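Local coordinates for choline binding protein PCPA (Streptococcus pneumoniae, PDB 4CP6) that is a pneumococcal choline-binding vaccine antigen with a leucine-rich repeat domain, probably held to the cell wall through choline and probably serving surface interactions, at residues T394-K399 with I412-V417; S363-H368 with T388-V393; E319-D324 with S342-N347. All coordinates share one frame; numbering follows the deposited sequence.

Contact 1. Residues T394-K399 with I412-V417; sequences TSEHIK and IIVEKV
Lys399, on the first turn of helix 396-405, lies across Ile412 and Val414 of strand 412-414, packing helix on strand within a beta-alpha-beta unit that begins at strand 390-393 and finishes the leucine-rich repeat solenoid. Its CG is anti to the backbone N (chi1 173°) and the chain beyond is extended, which carries the methylenes past both partners: Lys399 CG meets Ile412 CG2 at 3.7 Å, and the chain crosses Val414 at about a right angle, Lys399 CD lying 3.8 Å from Val414 CG2. The ammonium ends at the strand backbone, Lys399 NZ donating to Ile412 O over 2.9 Å. Val414 forks between two partners. Its CG2 lies under the carboxylate of Glu396, a chain bent at chi2 (-63°), with Glu396 OE2 3.5 Å from Val414 CG2; its CG1 rests on the backbone at Ser395 C, 3.7 Å off. Ser395 is the N-cap, its OG accepting the N-H of Ile398 in a nearly straight bond of 3.0 Å. Thr394 bonds to Asn371 O through OG1, while its carbonyl reaches Glu415, just past the strand, through a water donating to Thr394 O at 2.7 Å and to Glu415 O at 3.2 Å.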
ATOM      1  N   THR A 394      15.829  18.312 -32.723  1.00 14.77           N
ATOM      2  CA  THR A 394      15.901  18.032 -34.158  1.00 14.63           C
ATOM      3  C   THR A 394      15.727  19.250 -35.027  1.00 18.98           C
ATOM      4  O   THR A 394      16.029  19.164 -36.218  1.00 18.67           O
ATOM      5  CB  THR A 394      14.850  16.961 -34.544  1.00 15.76           C
ATOM      6  OG1 THR A 394      13.555  17.499 -34.305  1.00 16.75           O
ATOM      7  CG2 THR A 394      15.057  15.643 -33.806  1.00 15.48           C
ATOM      8  N   SER A 395      15.196  20.368 -34.497  1.00 15.88           N
ATOM      9  CA  SER A 395      14.976  21.545 -35.344  1.00 16.28           C
ATOM     10  C   SER A 395      15.139  22.848 -34.604  1.00 18.56           C
ATOM     11  O   SER A 395      15.005  22.893 -33.378  1.00 16.40           O
ATOM     12  CB  SER A 395      13.567  21.509 -35.924  1.00 17.97           C
ATOM     13  OG  SER A 395      12.573  21.755 -34.934  1.00 22.59           O
ATOM     14  N   GLU A 396      15.319  23.936 -35.359  1.00 18.09           N
ATOM     15  CA  GLU A 396      15.367  25.279 -34.799  1.00 17.92           C
ATOM     16  C   GLU A 396      14.012  25.631 -34.169  1.00 19.34           C
ATOM     17  O   GLU A 396      14.010  26.305 -33.143  1.00 16.52           O
ATOM     18  CB  GLU A 396      15.756  26.312 -35.880  1.00 19.46           C
ATOM     19  CG  GLU A 396      17.241  26.282 -36.233  1.00 25.88           C
ATOM     20  CD  GLU A 396      18.241  26.624 -35.139  1.00 34.67           C
ATOM     21  OE1 GLU A 396      17.904  27.409 -34.225  1.00 31.13           O
ATOM     22  OE2 GLU A 396      19.392  26.144 -35.230  1.00 37.11           O
ATOM     23  N   HIS A 397      12.861  25.153 -34.729  1.00 16.52           N
ATOM     24  CA  HIS A 397      11.544  25.435 -34.144  1.00 16.96           C
ATOM     25  C   HIS A 397      11.449  24.821 -32.743  1.00 17.25           C
ATOM     26  O   HIS A 397      11.016  25.500 -31.812  1.00 17.45           O
ATOM     27  CB  HIS A 397      10.379  24.944 -35.011  1.00 18.19           C
ATOM     28  CG  HIS A 397       9.038  25.144 -34.366  1.00 20.80           C
ATOM     29  ND1 HIS A 397       8.592  26.407 -34.007  1.00 22.63           N
ATOM     30  CD2 HIS A 397       8.123  24.228 -33.962  1.00 22.35           C
ATOM     31  CE1 HIS A 397       7.404  26.228 -33.452  1.00 21.82           C
ATOM     32  NE2 HIS A 397       7.075  24.933 -33.409  1.00 22.52           N
ATOM     33  N   ILE A 398      11.882  23.561 -32.580  1.00 15.07           N
ATOM     34  CA  ILE A 398      11.822  22.959 -31.239  1.00 14.44           C
ATOM     35  C   ILE A 398      12.747  23.716 -30.253  1.00 15.91           C
ATOM     36  O   ILE A 398      12.349  23.957 -29.114  1.00 14.31           O
ATOM     37  CB  ILE A 398      12.051  21.456 -31.326  1.00 16.22           C
ATOM     38  CG1 ILE A 398      10.803  20.841 -31.992  1.00 16.20           C
ATOM     39  CG2 ILE A 398      12.295  20.837 -29.916  1.00 16.43           C
ATOM     40  CD1 ILE A 398      10.957  19.375 -32.475  1.00 20.54           C
ATOM     41  N   LYS A 399      13.924  24.201 -30.717  1.00 13.58           N
ATOM     42  CA  LYS A 399      14.789  25.034 -29.889  1.00 12.95           C
ATOM     43  C   LYS A 399      14.022  26.310 -29.496  1.00 15.69           C
ATOM     44  O   LYS A 399      14.098  26.731 -28.340  1.00 14.90           O
ATOM     45  CB  LYS A 399      16.097  25.367 -30.663  1.00 14.28           C
ATOM     46  CG  LYS A 399      16.991  26.375 -29.957  1.00 15.04           C
ATOM     47  CD  LYS A 399      18.401  26.370 -30.536  1.00 17.47           C
ATOM     48  CE  LYS A 399      19.304  27.352 -29.831  1.00 17.66           C
ATOM     49  NZ  LYS A 399      20.720  27.078 -30.191  1.00 22.33           N
ATOM     50  N   ILE A 412      21.136  24.536 -25.913  1.00 13.21           N
ATOM     51  CA  ILE A 412      20.293  23.741 -26.800  1.00 12.47           C
ATOM     52  C   ILE A 412      21.034  23.578 -28.121  1.00 17.44           C
ATOM     53  O   ILE A 412      21.365  24.580 -28.791  1.00 16.41           O
ATOM     54  CB  ILE A 412      18.906  24.356 -27.029  1.00 14.36           C
ATOM     55  CG1 ILE A 412      18.181  24.630 -25.678  1.00 14.63           C
ATOM     56  CG2 ILE A 412      18.076  23.438 -27.938  1.00 15.54           C
ATOM     57  CD1 ILE A 412      17.009  25.520 -25.812  1.00 15.13           C
ATOM     58  N   ILE A 413      21.289  22.317 -28.478  1.00 14.01           N
ATOM     59  CA  ILE A 413      21.997  21.934 -29.709  1.00 14.50           C
ATOM     60  C   ILE A 413      21.010  21.362 -30.713  1.00 16.78           C
ATOM     61  O   ILE A 413      20.285  20.397 -30.404  1.00 17.68           O
ATOM     62  CB  ILE A 413      23.148  20.956 -29.369  1.00 17.86           C
ATOM     63  CG1 ILE A 413      24.141  21.640 -28.383  1.00 18.92           C
ATOM     64  CG2 ILE A 413      23.865  20.491 -30.660  1.00 18.28           C
ATOM     65  CD1 ILE A 413      25.122  20.698 -27.659  1.00 26.17           C
ATOM     66  N   VAL A 414      20.953  21.942 -31.914  1.00 15.56           N
ATOM     67  CA  VAL A 414      20.092  21.454 -32.992  1.00 15.82           C
ATOM     68  C   VAL A 414      20.943  20.473 -33.817  1.00 22.14           C
ATOM     69  O   VAL A 414      21.968  20.862 -34.388  1.00 20.82           O
ATOM     70  CB  VAL A 414      19.519  22.596 -33.874  1.00 18.91           C
ATOM     71  CG1 VAL A 414      18.695  22.043 -35.029  1.00 19.55           C
ATOM     72  CG2 VAL A 414      18.690  23.566 -33.033  1.00 19.19           C
ATOM     73  N   GLU A 415      20.527  19.213 -33.881  1.00 19.99           N
ATOM     74  CA  GLU A 415      21.264  18.193 -34.638  1.00 21.64           C
ATOM     75  C   GLU A 415      21.249  18.508 -36.150  1.00 26.95           C
ATOM     76  O   GLU A 415      20.296  19.101 -36.654  1.00 26.95           O
ATOM     77  CB  GLU A 415      20.611  16.819 -34.378  1.00 24.01           C
ATOM     78  CG  GLU A 415      21.332  15.599 -34.947  1.00 40.56           C
ATOM     79  CD  GLU A 415      20.885  14.236 -34.437  1.00 68.62           C
ATOM     80  OE1 GLU A 415      19.693  14.083 -34.080  1.00 62.08           O
ATOM     81  OE2 GLU A 415      21.732  13.311 -34.420  1.00 58.43           O
ATOM     82  N   LYS A 416      22.309  18.110 -36.858  1.00 24.19           N
ATOM     83  CA  LYS A 416      22.400  18.238 -38.315  1.00 24.92           C
ATOM     84  C   LYS A 416      21.315  17.333 -38.938  1.00 31.52           C
ATOM     85  O   LYS A 416      21.030  16.263 -38.385  1.00 32.15           O
ATOM     86  CB  LYS A 416      23.781  17.785 -38.797  1.00 27.16           C
ATOM     87  CG  LYS A 416      24.902  18.742 -38.444  1.00 31.74           C
ATOM     88  CD  LYS A 416      26.215  18.251 -39.050  1.00 34.80           C
ATOM     89  CE  LYS A 416      27.310  19.282 -38.946  1.00 30.79           C
ATOM     90  NZ  LYS A 416      27.735  19.508 -37.530  1.00 25.95           N
ATOM     91  N   VAL A 417      20.693  17.771 -40.053  1.00 28.21           N
ATOM     92  CA  VAL A 417      19.622  17.017 -40.733  1.00 56.62           C
ATOM     93  C   VAL A 417      20.121  15.667 -41.305  1.00 82.62           C
ATOM     94  O   VAL A 417      21.262  15.542 -41.748  1.00 42.14           O
ATOM     95  CB  VAL A 417      18.886  17.878 -41.797  1.00 60.62           C
ATOM     96  CG1 VAL A 417      17.915  17.041 -42.632  1.00 60.38           C
ATOM     97  CG2 VAL A 417      18.154  19.048 -41.144  1.00 60.40           C
TER
HETATM   98  O   HOH W   1      17.696  17.344 -37.243  1.00 35.69           O

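Contact 2. Residues S363-H368 with T388-V393; sequences SLKEIH and TVKFYV
His368 and Tyr392 lie side by side, their ring planes only 9° apart but slid past each other, so the rings barely overlap, centroids 4.4 Å apart. The same first torsion (chi1 -60°, CG anti to the carbonyl carbon) starts both rings off in the same direction, and His368 CE1 sits over the rim of the tyrosine face, 3.4 Å from Tyr392 CD1. On this face of the sheet Glu366 CB meets the tyrosine edge at Tyr392 CE1, 3.5 Å away, while Glu366 OE1 takes a weak bond from His368 NE2 and is linked through a water to Tyr392 OH. On the opposite face, Ile367 runs alongside Phe391, with Ile367 CD1 approaching Phe391 CE2 obliquely at 3.7 Å; Phe383 meets that ring edge-to-face. Val389 spreads its methyls, CG1 to Ile367 CG1 (3.8 Å) and CG2 to Leu364 CG (3.9 Å). Between the two faces the backbones pair in parallel, Lys390 O accepting from Ile367 N at 2.8 Å and Ile367 O from Tyr392 N at 2.9 Å. Aliphatic and phenyl groups packed inside, polar and mixed aromatic groups outside, on strands 24 residues apart: this is the parallel sheet of a BspA-type leucine-rich repeat solenoid.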
ATOM      1  N   SER A 363      23.157  14.976 -11.376  1.00 14.61           N
ATOM      2  CA  SER A 363      24.024  14.370 -12.380  1.00 13.34           C
ATOM      3  C   SER A 363      23.534  14.560 -13.810  1.00 14.58           C
ATOM      4  O   SER A 363      24.174  14.086 -14.751  1.00 14.11           O
ATOM      5  CB  SER A 363      24.189  12.879 -12.093  1.00 15.38           C
ATOM      6  OG  SER A 363      24.619  12.610 -10.772  1.00 17.47           O
ATOM      7  N   LEU A 364      22.340  15.224 -13.990  1.00 12.97           N
ATOM      8  CA  LEU A 364      21.741  15.298 -15.300  1.00 12.66           C
ATOM      9  C   LEU A 364      22.553  16.143 -16.225  1.00 14.05           C
ATOM     10  O   LEU A 364      22.652  17.358 -16.019  1.00 14.92           O
ATOM     11  CB  LEU A 364      20.255  15.739 -15.235  1.00 12.24           C
ATOM     12  CG  LEU A 364      19.461  15.663 -16.538  1.00 13.21           C
ATOM     13  CD1 LEU A 364      19.502  14.264 -17.175  1.00 12.76           C
ATOM     14  CD2 LEU A 364      18.015  16.112 -16.310  1.00 13.59           C
ATOM     15  N   LYS A 365      23.100  15.517 -17.252  1.00 13.31           N
ATOM     16  CA  LYS A 365      23.942  16.205 -18.223  1.00 12.55           C
ATOM     17  C   LYS A 365      23.201  16.550 -19.484  1.00 13.06           C
ATOM     18  O   LYS A 365      23.453  17.592 -20.098  1.00 12.96           O
ATOM     19  CB  LYS A 365      25.113  15.239 -18.545  1.00 14.93           C
ATOM     20  CG  LYS A 365      25.958  15.517 -19.758  1.00 30.74           C
ATOM     21  CD  LYS A 365      27.125  14.518 -19.797  1.00 42.82           C
ATOM     22  CE  LYS A 365      26.907  13.388 -20.778  1.00 62.47           C
ATOM     23  NZ  LYS A 365      28.193  12.769 -21.204  1.00 76.71           N
ATOM     24  N   GLU A 366      22.273  15.671 -19.903  1.00 12.57           N
ATOM     25  CA  GLU A 366      21.683  15.851 -21.217  1.00 12.47           C
ATOM     26  C   GLU A 366      20.272  15.299 -21.348  1.00 12.88           C
ATOM     27  O   GLU A 366      19.956  14.291 -20.715  1.00 12.08           O
ATOM     28  CB  GLU A 366      22.578  15.156 -22.281  1.00 14.99           C
ATOM     29  CG  GLU A 366      22.860  13.693 -21.992  1.00 23.70           C
ATOM     30  CD  GLU A 366      23.839  12.970 -22.903  1.00 50.91           C
ATOM     31  OE1 GLU A 366      24.291  13.570 -23.903  1.00 30.34           O
ATOM     32  OE2 GLU A 366      24.110  11.776 -22.639  1.00 63.86           O
ATOM     33  N   ILE A 367      19.457  15.965 -22.167  1.00 10.94           N
ATOM     34  CA  ILE A 367      18.104  15.548 -22.539  1.00 10.32           C
ATOM     35  C   ILE A 367      18.061  15.530 -24.059  1.00 13.27           C
ATOM     36  O   ILE A 367      18.318  16.559 -24.706  1.00 12.55           O
ATOM     37  CB  ILE A 367      17.011  16.468 -21.943  1.00 11.61           C
ATOM     38  CG1 ILE A 367      17.028  16.464 -20.404  1.00 10.70           C
ATOM     39  CG2 ILE A 367      15.630  16.065 -22.467  1.00 10.26           C
ATOM     40  CD1 ILE A 367      16.144  17.552 -19.768  1.00 12.09           C
ATOM     41  N   HIS A 368      17.723  14.368 -24.632  1.00 12.18           N
ATOM     42  CA  HIS A 368      17.612  14.206 -26.078  1.00 12.53           C
ATOM     43  C   HIS A 368      16.143  14.117 -26.447  1.00 13.80           C
ATOM     44  O   HIS A 368      15.462  13.166 -26.010  1.00 13.57           O
ATOM     45  CB  HIS A 368      18.366  12.954 -26.546  1.00 13.38           C
ATOM     46  CG  HIS A 368      19.828  12.980 -26.241  1.00 15.89           C
ATOM     47  ND1 HIS A 368      20.753  13.288 -27.226  1.00 17.51           N
ATOM     48  CD2 HIS A 368      20.484  12.692 -25.096  1.00 18.62           C
ATOM     49  CE1 HIS A 368      21.935  13.235 -26.639  1.00 17.11           C
ATOM     50  NE2 HIS A 368      21.832  12.877 -25.355  1.00 18.48           N
ATOM     51  N   THR A 388      22.529  23.850 -16.226  1.00 12.06           N
ATOM     52  CA  THR A 388      23.652  23.157 -16.876  1.00 12.30           C
ATOM     53  C   THR A 388      23.224  21.990 -17.768  1.00 14.34           C
ATOM     54  O   THR A 388      24.036  21.476 -18.540  1.00 15.44           O
ATOM     55  CB  THR A 388      24.612  22.663 -15.823  1.00 14.77           C
ATOM     56  OG1 THR A 388      23.868  21.947 -14.840  1.00 14.62           O
ATOM     57  CG2 THR A 388      25.390  23.802 -15.187  1.00 15.80           C
ATOM     58  N   VAL A 389      21.968  21.538 -17.659  1.00 12.56           N
ATOM     59  CA  VAL A 389      21.525  20.434 -18.501  1.00 11.68           C
ATOM     60  C   VAL A 389      21.535  20.901 -19.959  1.00 13.18           C
ATOM     61  O   VAL A 389      21.053  21.995 -20.261  1.00 13.28           O
ATOM     62  CB  VAL A 389      20.104  19.955 -18.095  1.00 13.25           C
ATOM     63  CG1 VAL A 389      19.625  18.823 -19.016  1.00 11.75           C
ATOM     64  CG2 VAL A 389      20.070  19.489 -16.638  1.00 13.17           C
ATOM     65  N   LYS A 390      22.056  20.061 -20.859  1.00 11.61           N
ATOM     66  CA  LYS A 390      22.091  20.351 -22.277  1.00 12.17           C
ATOM     67  C   LYS A 390      20.936  19.672 -22.976  1.00 12.99           C
ATOM     68  O   LYS A 390      20.650  18.493 -22.687  1.00 12.78           O
ATOM     69  CB  LYS A 390      23.383  19.830 -22.916  1.00 12.46           C
ATOM     70  CG  LYS A 390      24.639  20.019 -22.119  1.00 33.52           C
ATOM     71  CD  LYS A 390      25.711  19.126 -22.664  1.00 51.09           C
ATOM     72  CE  LYS A 390      26.617  18.742 -21.547  1.00 67.29           C
ATOM     73  NZ  LYS A 390      27.666  19.757 -21.274  1.00 80.64           N
ATOM     74  N   PHE A 391      20.309  20.365 -23.918  1.00 12.03           N
ATOM     75  CA  PHE A 391      19.279  19.746 -24.739  1.00 11.72           C
ATOM     76  C   PHE A 391      19.800  19.474 -26.119  1.00 14.43           C
ATOM     77  O   PHE A 391      20.511  20.323 -26.696  1.00 14.43           O
ATOM     78  CB  PHE A 391      18.050  20.637 -24.873  1.00 12.54           C
ATOM     79  CG  PHE A 391      17.141  20.678 -23.666  1.00 12.14           C
ATOM     80  CD1 PHE A 391      17.358  21.596 -22.643  1.00 13.19           C
ATOM     81  CD2 PHE A 391      16.034  19.841 -23.583  1.00 11.79           C
ATOM     82  CE1 PHE A 391      16.493  21.658 -21.546  1.00 12.88           C
ATOM     83  CE2 PHE A 391      15.173  19.897 -22.479  1.00 12.91           C
ATOM     84  CZ  PHE A 391      15.410  20.801 -21.466  1.00 11.77           C
ATOM     85  N   TYR A 392      19.353  18.362 -26.717  1.00 13.20           N
ATOM     86  CA  TYR A 392      19.678  17.966 -28.090  1.00 13.22           C
ATOM     87  C   TYR A 392      18.322  17.837 -28.777  1.00 15.07           C
ATOM     88  O   TYR A 392      17.466  17.034 -28.340  1.00 15.36           O
ATOM     89  CB  TYR A 392      20.508  16.666 -28.133  1.00 14.34           C
ATOM     90  CG  TYR A 392      21.841  16.742 -27.412  1.00 16.25           C
ATOM     91  CD1 TYR A 392      21.921  16.594 -26.033  1.00 18.28           C
ATOM     92  CD2 TYR A 392      23.028  16.996 -28.111  1.00 19.68           C
ATOM     93  CE1 TYR A 392      23.143  16.694 -25.360  1.00 18.87           C
ATOM     94  CE2 TYR A 392      24.256  17.083 -27.448  1.00 17.09           C
ATOM     95  CZ  TYR A 392      24.308  16.935 -26.069  1.00 27.15           C
ATOM     96  OH  TYR A 392      25.514  17.008 -25.386  1.00 28.40           O
ATOM     97  N   VAL A 393      18.077  18.647 -29.812  1.00 13.28           N
ATOM     98  CA  VAL A 393      16.774  18.693 -30.484  1.00 12.70           C
ATOM     99  C   VAL A 393      16.940  18.534 -32.004  1.00 16.59           C
ATOM    100  O   VAL A 393      18.061  18.632 -32.506  1.00 15.26           O
ATOM    101  CB  VAL A 393      15.961  19.963 -30.134  1.00 15.24           C
ATOM    102  CG1 VAL A 393      15.747  20.079 -28.619  1.00 14.70           C
ATOM    103  CG2 VAL A 393      16.636  21.229 -30.669  1.00 15.00           C
TER
HETATM  104  O   HOH W   2      24.193  19.368 -15.629  1.00 21.89           O
HETATM  105  O   HOH W   3      25.968  15.539 -23.126  1.00 46.65           O

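Contact 3. Residues E319-D324 with S342-N347; sequences ELILPD and SLTIGN
Asp324 and Asn347 share a chi1 (-63° and -65°, CG anti to the carbonyl carbon) that sends both CG atoms the same way, and small chi2 values of the same sign turn carboxylate and amide parallel, stacked with their planes 8° apart. Asp324 OD1 accepts the backbone N-H of Asn347 at 3.0 Å, the donor standing above the carboxylate plane. The chains come close here, Asp324 CA lying 3.8 Å from Gly346 CA. At the other end, Glu319 is fully extended, with CG anti to the backbone N, and Ser342 OG is likewise anti to its own N; both reach one water. That water donates to Glu319 OE2 at 2.7 Å, and Ser342 OG and Thr344 OG1 also bond to it, at 2.8 Å and 2.9 Å, tying the polar groups of this face together. On the other face Leu343 CD1 touches two side chains of the facing strand, 3.8 Å from Leu320 CB and 4.0 Å from Leu322 CG. Parallel backbone pairing joins the strands: Leu320 N donates to Ser342 O, Thr344 N to Leu320 O and Leu322 N to Thr344 O, the last at 2.8 Å. Inside the solenoid, Leu320, Leu322 and Leu343 all pack on Met334 of strand 334-335. Strand 319-322 is one of two outermost strands of its parallel sheet, opposite strand 412-414, and the far edge of strand 342-345 pairs with strand 366-369.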
ATOM      1  N   GLU A 319      20.099   6.364 -16.332  1.00 13.73           N
ATOM      2  CA  GLU A 319      19.593   6.856 -17.611  1.00 15.01           C
ATOM      3  C   GLU A 319      18.165   6.435 -17.724  1.00 15.71           C
ATOM      4  O   GLU A 319      17.756   5.459 -17.080  1.00 14.49           O
ATOM      5  CB  GLU A 319      20.404   6.198 -18.763  1.00 17.98           C
ATOM      6  CG  GLU A 319      20.042   6.650 -20.167  1.00 31.30           C
ATOM      7  CD  GLU A 319      20.863   6.065 -21.300  1.00 48.89           C
ATOM      8  OE1 GLU A 319      21.708   5.181 -21.036  1.00 45.88           O
ATOM      9  OE2 GLU A 319      20.654   6.492 -22.460  1.00 34.25           O
ATOM     10  N   LEU A 320      17.397   7.158 -18.557  1.00 13.33           N
ATOM     11  CA  LEU A 320      16.033   6.769 -18.868  1.00 13.25           C
ATOM     12  C   LEU A 320      15.813   7.024 -20.323  1.00 12.87           C
ATOM     13  O   LEU A 320      16.086   8.136 -20.804  1.00 12.38           O
ATOM     14  CB  LEU A 320      14.985   7.563 -18.073  1.00 13.60           C
ATOM     15  CG  LEU A 320      14.497   6.987 -16.779  1.00 19.40           C
ATOM     16  CD1 LEU A 320      13.639   7.994 -16.024  1.00 19.94           C
ATOM     17  CD2 LEU A 320      13.730   5.672 -17.015  1.00 21.38           C
ATOM     18  N   ILE A 321      15.335   6.009 -21.036  1.00 11.66           N
ATOM     19  CA  ILE A 321      14.959   6.139 -22.414  1.00 12.61           C
ATOM     20  C   ILE A 321      13.450   5.956 -22.497  1.00 15.12           C
ATOM     21  O   ILE A 321      12.962   4.824 -22.380  1.00 16.12           O
ATOM     22  CB  ILE A 321      15.713   5.145 -23.309  1.00 15.70           C
ATOM     23  CG1 ILE A 321      17.243   5.374 -23.177  1.00 16.42           C
ATOM     24  CG2 ILE A 321      15.214   5.255 -24.759  1.00 17.74           C
ATOM     25  CD1 ILE A 321      18.083   4.214 -23.725  1.00 25.62           C
ATOM     26  N   LEU A 322      12.709   7.046 -22.666  1.00 12.81           N
ATOM     27  CA  LEU A 322      11.253   6.965 -22.796  1.00 11.43           C
ATOM     28  C   LEU A 322      10.947   6.502 -24.224  1.00 14.83           C
ATOM     29  O   LEU A 322      11.447   7.079 -25.199  1.00 15.15           O
ATOM     30  CB  LEU A 322      10.588   8.308 -22.504  1.00 12.22           C
ATOM     31  CG  LEU A 322      10.855   8.903 -21.108  1.00 13.54           C
ATOM     32  CD1 LEU A 322      10.249  10.308 -21.001  1.00 14.09           C
ATOM     33  CD2 LEU A 322      10.323   7.977 -19.982  1.00 13.88           C
ATOM     34  N   PRO A 323      10.189   5.414 -24.350  1.00 11.06           N
ATOM     35  CA  PRO A 323       9.967   4.828 -25.674  1.00 10.81           C
ATOM     36  C   PRO A 323       9.121   5.677 -26.575  1.00 13.12           C
ATOM     37  O   PRO A 323       8.524   6.686 -26.165  1.00 13.76           O
ATOM     38  CB  PRO A 323       9.381   3.440 -25.379  1.00 12.68           C
ATOM     39  CG  PRO A 323       8.754   3.584 -24.027  1.00 14.96           C
ATOM     40  CD  PRO A 323       9.588   4.607 -23.272  1.00 11.63           C
ATOM     41  N   ASP A 324       9.115   5.295 -27.850  1.00 12.89           N
ATOM     42  CA  ASP A 324       8.619   6.171 -28.888  1.00 13.80           C
ATOM     43  C   ASP A 324       7.152   6.511 -28.889  1.00 16.29           C
ATOM     44  O   ASP A 324       6.772   7.508 -29.506  1.00 15.66           O
ATOM     45  CB  ASP A 324       8.990   5.599 -30.274  1.00 16.48           C
ATOM     46  CG  ASP A 324      10.494   5.505 -30.528  1.00 20.66           C
ATOM     47  OD1 ASP A 324      11.257   6.324 -29.959  1.00 20.51           O
ATOM     48  OD2 ASP A 324      10.920   4.595 -31.290  1.00 19.37           O
ATOM     49  N   SER A 342      21.325  11.009 -18.167  1.00 12.45           N
ATOM     50  CA  SER A 342      20.746  11.282 -19.453  1.00 12.31           C
ATOM     51  C   SER A 342      19.292  10.871 -19.499  1.00 13.04           C
ATOM     52  O   SER A 342      18.935   9.833 -18.927  1.00 13.04           O
ATOM     53  CB  SER A 342      21.511  10.481 -20.511  1.00 15.17           C
ATOM     54  OG  SER A 342      21.065  10.754 -21.827  1.00 20.45           O
ATOM     55  N   LEU A 343      18.491  11.633 -20.245  1.00 11.23           N
ATOM     56  CA  LEU A 343      17.092  11.315 -20.516  1.00 10.54           C
ATOM     57  C   LEU A 343      16.873  11.400 -22.022  1.00 11.81           C
ATOM     58  O   LEU A 343      17.287  12.398 -22.644  1.00 11.44           O
ATOM     59  CB  LEU A 343      16.151  12.292 -19.764  1.00 10.36           C
ATOM     60  CG  LEU A 343      14.692  12.215 -20.196  1.00 12.83           C
ATOM     61  CD1 LEU A 343      14.057  10.918 -19.669  1.00 13.63           C
ATOM     62  CD2 LEU A 343      13.900  13.422 -19.675  1.00 12.56           C
ATOM     63  N   THR A 344      16.227  10.388 -22.624  1.00 11.03           N
ATOM     64  CA  THR A 344      15.851  10.439 -24.026  1.00 11.77           C
ATOM     65  C   THR A 344      14.340  10.378 -24.123  1.00 13.66           C
ATOM     66  O   THR A 344      13.721   9.564 -23.427  1.00 12.12           O
ATOM     67  CB  THR A 344      16.507   9.314 -24.847  1.00 15.66           C
ATOM     68  OG1 THR A 344      17.923   9.520 -24.807  1.00 15.41           O
ATOM     69  CG2 THR A 344      16.014   9.285 -26.295  1.00 16.66           C
ATOM     70  N   ILE A 345      13.758  11.245 -24.946  1.00 11.89           N
ATOM     71  CA  ILE A 345      12.320  11.313 -25.129  1.00 11.52           C
ATOM     72  C   ILE A 345      12.064  10.811 -26.546  1.00 15.53           C
ATOM     73  O   ILE A 345      12.493  11.440 -27.521  1.00 14.59           O
ATOM     74  CB  ILE A 345      11.797  12.752 -24.903  1.00 12.51           C
ATOM     75  CG1 ILE A 345      12.331  13.333 -23.572  1.00 13.36           C
ATOM     76  CG2 ILE A 345      10.271  12.784 -24.954  1.00 13.56           C
ATOM     77  CD1 ILE A 345      11.877  14.769 -23.248  1.00 14.45           C
ATOM     78  N   GLY A 346      11.323   9.702 -26.635  1.00 14.27           N
ATOM     79  CA  GLY A 346      11.041   8.983 -27.875  1.00 15.66           C
ATOM     80  C   GLY A 346      10.372   9.755 -28.993  1.00 16.17           C
ATOM     81  O   GLY A 346       9.823  10.841 -28.805  1.00 14.78           O
ATOM     82  N   ASN A 347      10.418   9.151 -30.207  1.00 15.26           N
ATOM     83  CA  ASN A 347      10.034   9.787 -31.474  1.00 16.52           C
ATOM     84  C   ASN A 347       8.670  10.430 -31.553  1.00 19.17           C
ATOM     85  O   ASN A 347       8.552  11.508 -32.138  1.00 19.27           O
ATOM     86  CB  ASN A 347      10.156   8.798 -32.662  1.00 17.98           C
ATOM     87  CG  ASN A 347      11.577   8.332 -32.960  1.00 28.35           C
ATOM     88  OD1 ASN A 347      12.566   8.864 -32.463  1.00 25.23           O
ATOM     89  ND2 ASN A 347      11.720   7.303 -33.768  1.00 22.90           N
TER
HETATM   90  O   HOH W   4      19.175   8.778 -22.313  1.00 21.29           O
HETATM   91  O   HOH W   5       9.337   5.520 -34.271  1.00 39.65           O

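In the fold
The three contacts follow one another along the chain in the order 3, 2, 1, and all reach one parallel sheet whose strands run 319-322, 342-345, 366-369, 390-393, 412-414 in sequence order. The centres of contacts 3 and 2 are about 12 Å apart, those of contacts 2 and 1 about 13 Å, and those of contacts 3 and 1 about 17 Å. Backbone pairing of strand 342-345 with 366-369 joins contact 3 to contact 2; strand 390-393 pairing with 412-414 joins contact 2 to contact 1. Contacts 3 and 2 are thus repeat-to-repeat junctions of the leucine-rich repeat solenoid, while contact 1 brings in helix 396-405 at its C-terminal end.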